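Side-chain contacts in putative aminotransferase (Actinomadura melliaura, PDB 4ZWV), which probably transfers an amino group, with pyridoxal 5'-phosphate as cofactor, to a sugar on the way to the aminopentose of the indolocarbazole AT2433: residues L29-R34 and L213-G218; E37-L42 and V51-S56. All coordinates share one frame; numbering follows the deposited sequence. Where two conformers were deposited one is given.

From the N terminus, the chain leaves helix 16-26 and passes through 29-34 into helix 33-46, whose residues 37-42 soon meet strand 51-54. Interaction 2 thus closes a short loop, with only eight residues between its segments. Interaction 1 closes a much longer one, since 29-34 waits for 213-218 at the end of helix 205-214, and interaction 2 is nested inside it. Both draw on helix 33-46, and their centres lie about 11 Å apart. They are joined directly by R215, whose NH1 forms a salt bridge to E39. Helix 33-46 is thereby tied to the main sheet's edge strand, within this chain, and to the loop after helix 205-214.

Interaction 1 (L29-R34 and L213-G218); sequences LGQGPR and LRRFYG
Q31 and R215 meet obliquely, the amide carbon of the glutamine lying over one face of the guanidinium with the two planes 61° apart. Their nearest atoms, Q31 NE2 and R215 NH2, are 3.2 Å apart, but both are donors and no hydrogen bond joins them. A water makes the link instead: it is hydrogen-bonded to Q31 OE1 at 2.8 Å and accepts from R215 NE at 2.9 Å. The glutamine reaches across with CG anti to the backbone N (chi1 178°) and a bend at the next bond that turns the amide, while R215 runs extended from CG to NE. Each group has a stronger partner outside the pair, as Q31 OE1 bonds to H240 ND1 and R215 NH1 forms a salt bridge to E39.

In the turn after helix 205-214, Y217 directs its edge at F216, with Y217 CD2 3.6 Å above the centre of the F216 ring. Y217 OH bonds to T58 of the second subunit, a residue that binds pyridoxal phosphate, so the turn belongs to the dimer interface beside the cofactor site.

Two donors facing each other are not attractive in themselves. The pair is steadied by its other atoms: R215 NE and NH1 find acceptors in the water and in E39 with, probably, S53 O, while Q31 OE1 accepts from H240 and from the water. The glutamine, a neutral group able both to donate and to accept, can sit on a cationic face without adding a second charge.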
loop_
_atom_site.group_PDB
_atom_site.type_symbol
_atom_site.label_atom_id
_atom_site.label_comp_id
_atom_site.label_asym_id
_atom_site.label_seq_id
_atom_site.Cartn_x
_atom_site.Cartn_y
_atom_site.Cartn_z
ATOM N N LEU A 29 13.558 2.953 -10.677
ATOM C CA LEU A 29 12.156 2.561 -10.589
ATOM C C LEU A 29 11.485 3.111 -9.338
ATOM O O LEU A 29 10.272 2.979 -9.177
ATOM C CB LEU A 29 12.023 1.037 -10.615
ATOM C CG LEU A 29 11.910 0.367 -11.994
ATOM C CD1 LEU A 29 13.054 0.756 -12.914
ATOM C CD2 LEU A 29 11.841 -1.147 -11.843
ATOM N N GLY A 30 12.272 3.705 -8.448
ATOM C CA GLY A 30 11.737 4.244 -7.208
ATOM C C GLY A 30 11.061 5.597 -7.326
ATOM O O GLY A 30 10.709 6.067 -8.410
ATOM N N GLN A 31 10.867 6.231 -6.177
ATOM C CA GLN A 31 10.269 7.552 -6.129
ATOM C C GLN A 31 11.321 8.599 -6.484
ATOM O O GLN A 31 12.233 8.853 -5.701
ATOM C CB GLN A 31 9.691 7.799 -4.740
ATOM C CG GLN A 31 9.084 9.157 -4.546
ATOM C CD GLN A 31 9.228 9.618 -3.119
ATOM O OE1 GLN A 31 9.061 8.833 -2.184
ATOM N NE2 GLN A 31 9.546 10.893 -2.940
ATOM N N GLY A 32 11.209 9.190 -7.671
ATOM C CA GLY A 32 12.249 10.073 -8.165
ATOM C C GLY A 32 11.728 11.182 -9.061
ATOM O O GLY A 32 10.714 11.819 -8.749
ATOM N N PRO A 33 12.407 11.414 -10.194
ATOM C CA PRO A 33 12.073 12.566 -11.037
ATOM C C PRO A 33 10.701 12.504 -11.695
ATOM O O PRO A 33 10.115 13.568 -11.904
ATOM C CB PRO A 33 13.186 12.564 -12.102
ATOM C CG PRO A 33 13.739 11.177 -12.083
ATOM C CD PRO A 33 13.608 10.702 -10.665
ATOM N N ARG A 34 10.184 11.321 -12.010
ATOM C CA ARG A 34 8.860 11.281 -12.628
ATOM C C ARG A 34 7.786 11.648 -11.606
ATOM O O ARG A 34 6.830 12.340 -11.931
ATOM C CB ARG A 34 8.563 9.908 -13.243
ATOM C CG ARG A 34 9.569 9.451 -14.314
ATOM C CD ARG A 34 9.404 10.184 -15.652
ATOM N NE ARG A 34 9.817 11.580 -15.602
ATOM C CZ ARG A 34 11.077 11.997 -15.590
ATOM N NH1 ARG A 34 11.341 13.294 -15.542
ATOM N NH2 ARG A 34 12.075 11.123 -15.612
ATOM N N LEU A 213 7.129 13.305 4.663
ATOM C CA LEU A 213 7.962 12.391 5.436
ATOM C C LEU A 213 7.257 11.059 5.697
ATOM O O LEU A 213 7.821 9.979 5.459
ATOM C CB LEU A 213 8.370 13.033 6.771
ATOM C CG LEU A 213 9.454 14.104 6.702
ATOM C CD1 LEU A 213 9.520 14.829 8.036
ATOM C CD2 LEU A 213 10.791 13.475 6.363
ATOM N N ARG A 214 6.027 11.121 6.198
ATOM C CA ARG A 214 5.368 9.908 6.657
ATOM C C ARG A 214 4.904 9.001 5.523
ATOM O O ARG A 214 4.654 7.827 5.756
ATOM C CB ARG A 214 4.189 10.255 7.566
ATOM C CG ARG A 214 4.619 11.023 8.824
ATOM C CD ARG A 214 3.475 11.123 9.823
ATOM N NE ARG A 214 3.318 9.856 10.525
ATOM C CZ ARG A 214 2.500 9.651 11.552
ATOM N NH1 ARG A 214 1.739 10.631 12.016
ATOM N NH2 ARG A 214 2.439 8.452 12.116
ATOM N N ARG A 215 4.840 9.510 4.294
ATOM C CA ARG A 215 4.454 8.640 3.192
ATOM C C ARG A 215 5.543 7.618 2.859
ATOM O O ARG A 215 5.274 6.656 2.150
ATOM C CB ARG A 215 4.118 9.452 1.944
ATOM C CG ARG A 215 5.328 10.030 1.272
ATOM C CD ARG A 215 4.972 10.629 -0.073
ATOM N NE ARG A 215 6.109 11.400 -0.540
ATOM C CZ ARG A 215 6.102 12.181 -1.610
ATOM N NH1 ARG A 215 5.008 12.291 -2.365
ATOM N NH2 ARG A 215 7.208 12.834 -1.927
ATOM N N PHE A 216 6.764 7.834 3.346
ATOM C CA PHE A 216 7.853 6.874 3.165
ATOM C C PHE A 216 8.540 6.651 4.514
ATOM O O PHE A 216 9.673 7.097 4.744
ATOM C CB PHE A 216 8.861 7.341 2.099
ATOM C CG PHE A 216 9.927 6.315 1.798
ATOM C CD1 PHE A 216 9.618 5.177 1.074
ATOM C CD2 PHE A 216 11.222 6.479 2.262
ATOM C CE1 PHE A 216 10.587 4.215 0.807
ATOM C CE2 PHE A 216 12.201 5.525 2.002
ATOM C CZ PHE A 216 11.879 4.389 1.269
ATOM N N TYR A 217 7.806 5.995 5.409
ATOM C CA TYR A 217 8.325 5.512 6.689
ATOM C C TYR A 217 8.793 6.602 7.642
ATOM O O TYR A 217 9.398 6.290 8.663
ATOM C CB TYR A 217 9.489 4.547 6.466
ATOM C CG TYR A 217 9.190 3.381 5.560
ATOM C CD1 TYR A 217 8.376 2.335 5.984
ATOM C CD2 TYR A 217 9.728 3.327 4.286
ATOM C CE1 TYR A 217 8.108 1.241 5.149
ATOM C CE2 TYR A 217 9.468 2.244 3.436
ATOM C CZ TYR A 217 8.660 1.210 3.884
ATOM O OH TYR A 217 8.435 0.130 3.053
ATOM N N GLY A 218 8.526 7.872 7.329
ATOM C CA GLY A 218 9.104 8.939 8.138
ATOM C C GLY A 218 10.571 9.205 7.837
ATOM O O GLY A 218 11.254 9.926 8.584
HETATM O O HOH W 1 8.684 10.354 0.171
#

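Interaction 2 (E37-L42 and V51-S56); sequences EFESAL and VVSVHS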
loop_
_atom_site.group_PDB
_atom_site.type_symbol
_atom_site.label_atom_id
_atom_site.label_comp_id
_atom_site.label_asym_id
_atom_site.label_seq_id
_atom_site.Cartn_x
_atom_site.Cartn_y
_atom_site.Cartn_z
ATOM N N GLU A 37 7.853 15.352 -11.367
ATOM C CA GLU A 37 7.236 15.924 -12.562
ATOM C C GLU A 37 5.709 15.845 -12.497
ATOM O O GLU A 37 4.998 16.805 -12.804
ATOM C CB GLU A 37 7.754 15.205 -13.819
ATOM C CG GLU A 37 7.215 15.773 -15.130
ATOM C CD GLU A 37 7.646 14.999 -16.362
ATOM O OE1 GLU A 37 8.446 14.047 -16.239
ATOM O OE2 GLU A 37 7.175 15.349 -17.466
ATOM N N PHE A 38 5.206 14.691 -12.073
ATOM C CA PHE A 38 3.777 14.465 -11.965
ATOM C C PHE A 38 3.162 15.361 -10.885
ATOM O O PHE A 38 2.125 15.992 -11.105
ATOM C CB PHE A 38 3.544 12.977 -11.671
ATOM C CG PHE A 38 2.108 12.535 -11.728
ATOM C CD1 PHE A 38 1.294 12.885 -12.790
ATOM C CD2 PHE A 38 1.590 11.709 -10.736
ATOM C CE1 PHE A 38 -0.016 12.449 -12.849
ATOM C CE2 PHE A 38 0.274 11.265 -10.789
ATOM C CZ PHE A 38 -0.535 11.642 -11.848
ATOM N N GLU A 39 3.810 15.434 -9.723
ATOM C CA GLU A 39 3.325 16.310 -8.661
ATOM C C GLU A 39 3.264 17.768 -9.110
ATOM O O GLU A 39 2.287 18.454 -8.825
ATOM C CB GLU A 39 4.190 16.170 -7.410
ATOM C CG GLU A 39 3.917 14.875 -6.673
ATOM C CD GLU A 39 4.836 14.674 -5.486
ATOM O OE1 GLU A 39 5.828 15.422 -5.380
ATOM O OE2 GLU A 39 4.577 13.757 -4.674
ATOM N N SER A 40 4.293 18.231 -9.816
ATOM C CA SER A 40 4.306 19.606 -10.316
ATOM C C SER A 40 3.150 19.858 -11.278
ATOM O O SER A 40 2.491 20.902 -11.216
ATOM C CB SER A 40 5.636 19.921 -11.003
ATOM O OG SER A 40 6.678 20.048 -10.052
ATOM N N ALA A 41 2.899 18.900 -12.166
ATOM C CA ALA A 41 1.814 19.041 -13.134
ATOM C C ALA A 41 0.451 19.078 -12.434
ATOM O O ALA A 41 -0.431 19.861 -12.805
ATOM C CB ALA A 41 1.861 17.906 -14.156
ATOM N N LEU A 42 0.279 18.225 -11.428
ATOM C CA LEU A 42 -0.979 18.180 -10.698
ATOM C C LEU A 42 -1.190 19.443 -9.863
ATOM O O LEU A 42 -2.308 19.957 -9.788
ATOM C CB LEU A 42 -1.036 16.937 -9.801
ATOM C CG LEU A 42 -1.005 15.603 -10.547
ATOM C CD1 LEU A 42 -0.919 14.436 -9.571
ATOM C CD2 LEU A 42 -2.202 15.463 -11.472
ATOM N N VAL A 51 0.823 19.217 -2.680
ATOM C CA VAL A 51 0.272 17.940 -3.098
ATOM C C VAL A 51 1.305 16.842 -2.906
ATOM O O VAL A 51 2.499 17.039 -3.132
ATOM C CB VAL A 51 -0.220 17.961 -4.569
ATOM C CG1 VAL A 51 -1.261 19.066 -4.771
ATOM C CG2 VAL A 51 0.940 18.127 -5.559
ATOM N N VAL A 52 0.822 15.694 -2.465
ATOM C CA VAL A 52 1.683 14.581 -2.092
ATOM C C VAL A 52 1.199 13.331 -2.807
ATOM O O VAL A 52 0.126 12.819 -2.505
ATOM C CB VAL A 52 1.657 14.388 -0.564
ATOM C CG1 VAL A 52 2.474 13.193 -0.150
ATOM C CG2 VAL A 52 2.143 15.676 0.126
ATOM N N SER A 53 1.973 12.838 -3.774
ATOM C CA SER A 53 1.582 11.596 -4.440
ATOM C C SER A 53 1.719 10.411 -3.489
ATOM O O SER A 53 2.622 10.361 -2.639
ATOM C CB SER A 53 2.404 11.360 -5.713
ATOM O OG SER A 53 3.794 11.265 -5.427
ATOM N N VAL A 54 0.797 9.474 -3.635
ATOM C CA VAL A 54 0.750 8.299 -2.783
ATOM C C VAL A 54 0.429 7.052 -3.609
ATOM O O VAL A 54 0.093 7.142 -4.783
ATOM C CB VAL A 54 -0.295 8.473 -1.647
ATOM C CG1 VAL A 54 0.181 9.508 -0.643
ATOM C CG2 VAL A 54 -1.662 8.840 -2.199
ATOM N N HIS A 55 0.548 5.888 -2.978
ATOM C CA HIS A 55 0.362 4.594 -3.624
ATOM C C HIS A 55 -1.027 4.385 -4.230
ATOM O O HIS A 55 -1.178 3.740 -5.264
ATOM C CB HIS A 55 0.667 3.497 -2.574
ATOM C CG HIS A 55 -0.075 2.209 -2.774
ATOM N ND1 HIS A 55 -1.055 1.781 -1.902
ATOM C CD2 HIS A 55 0.034 1.246 -3.717
ATOM C CE1 HIS A 55 -1.522 0.613 -2.305
ATOM N NE2 HIS A 55 -0.879 0.267 -3.407
ATOM N N SER A 56 -2.030 4.918 -3.550
ATOM C CA SER A 56 -3.427 4.693 -3.892
ATOM C C SER A 56 -4.252 5.700 -3.122
ATOM O O SER A 56 -3.768 6.300 -2.158
ATOM C CB SER A 56 -3.857 3.266 -3.527
ATOM O OG SER A 56 -3.725 3.080 -2.120
#
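E39 and S53 are joined by two hydrogen bonds to a single oxygen. S53 OG donates to E39 OE2 at 2.7 Å, and S53 N gives a nearly straight bond to the same E39 OE2 at 2.9 Å (165°). The donors come from opposite faces of the carboxylate plane, the amide on the anti side. S53 OG stands between its backbone N and carbonyl carbon (chi1 60°), which brings hydroxyl and amide to the same oxygen. R215 adds a charged partner, so a carboxylate suits this place; an alanine here would probably leave the S53 hydroxyl and amide without their acceptor and R215 without its counter-charge.

Van der Waals contacts complete the seam. V51 points its CB toward the helix, and its CG2 methyl rests against the backbone there, 3.5 Å from E39 O. L42 CD1 rests 3.5 Å above the F38 ring, toward its rim.

The axes of helix segment 37-42 and strand 51-54 pass 8.6 Å apart, their N-to-C directions at 133°. Within this chain the strand forms one edge of the mixed seven-stranded sheet of a fold type I aminotransferase, and leads through the N-cap S56 into helix 57-66, which begins with cofactor-binding G57 and T58.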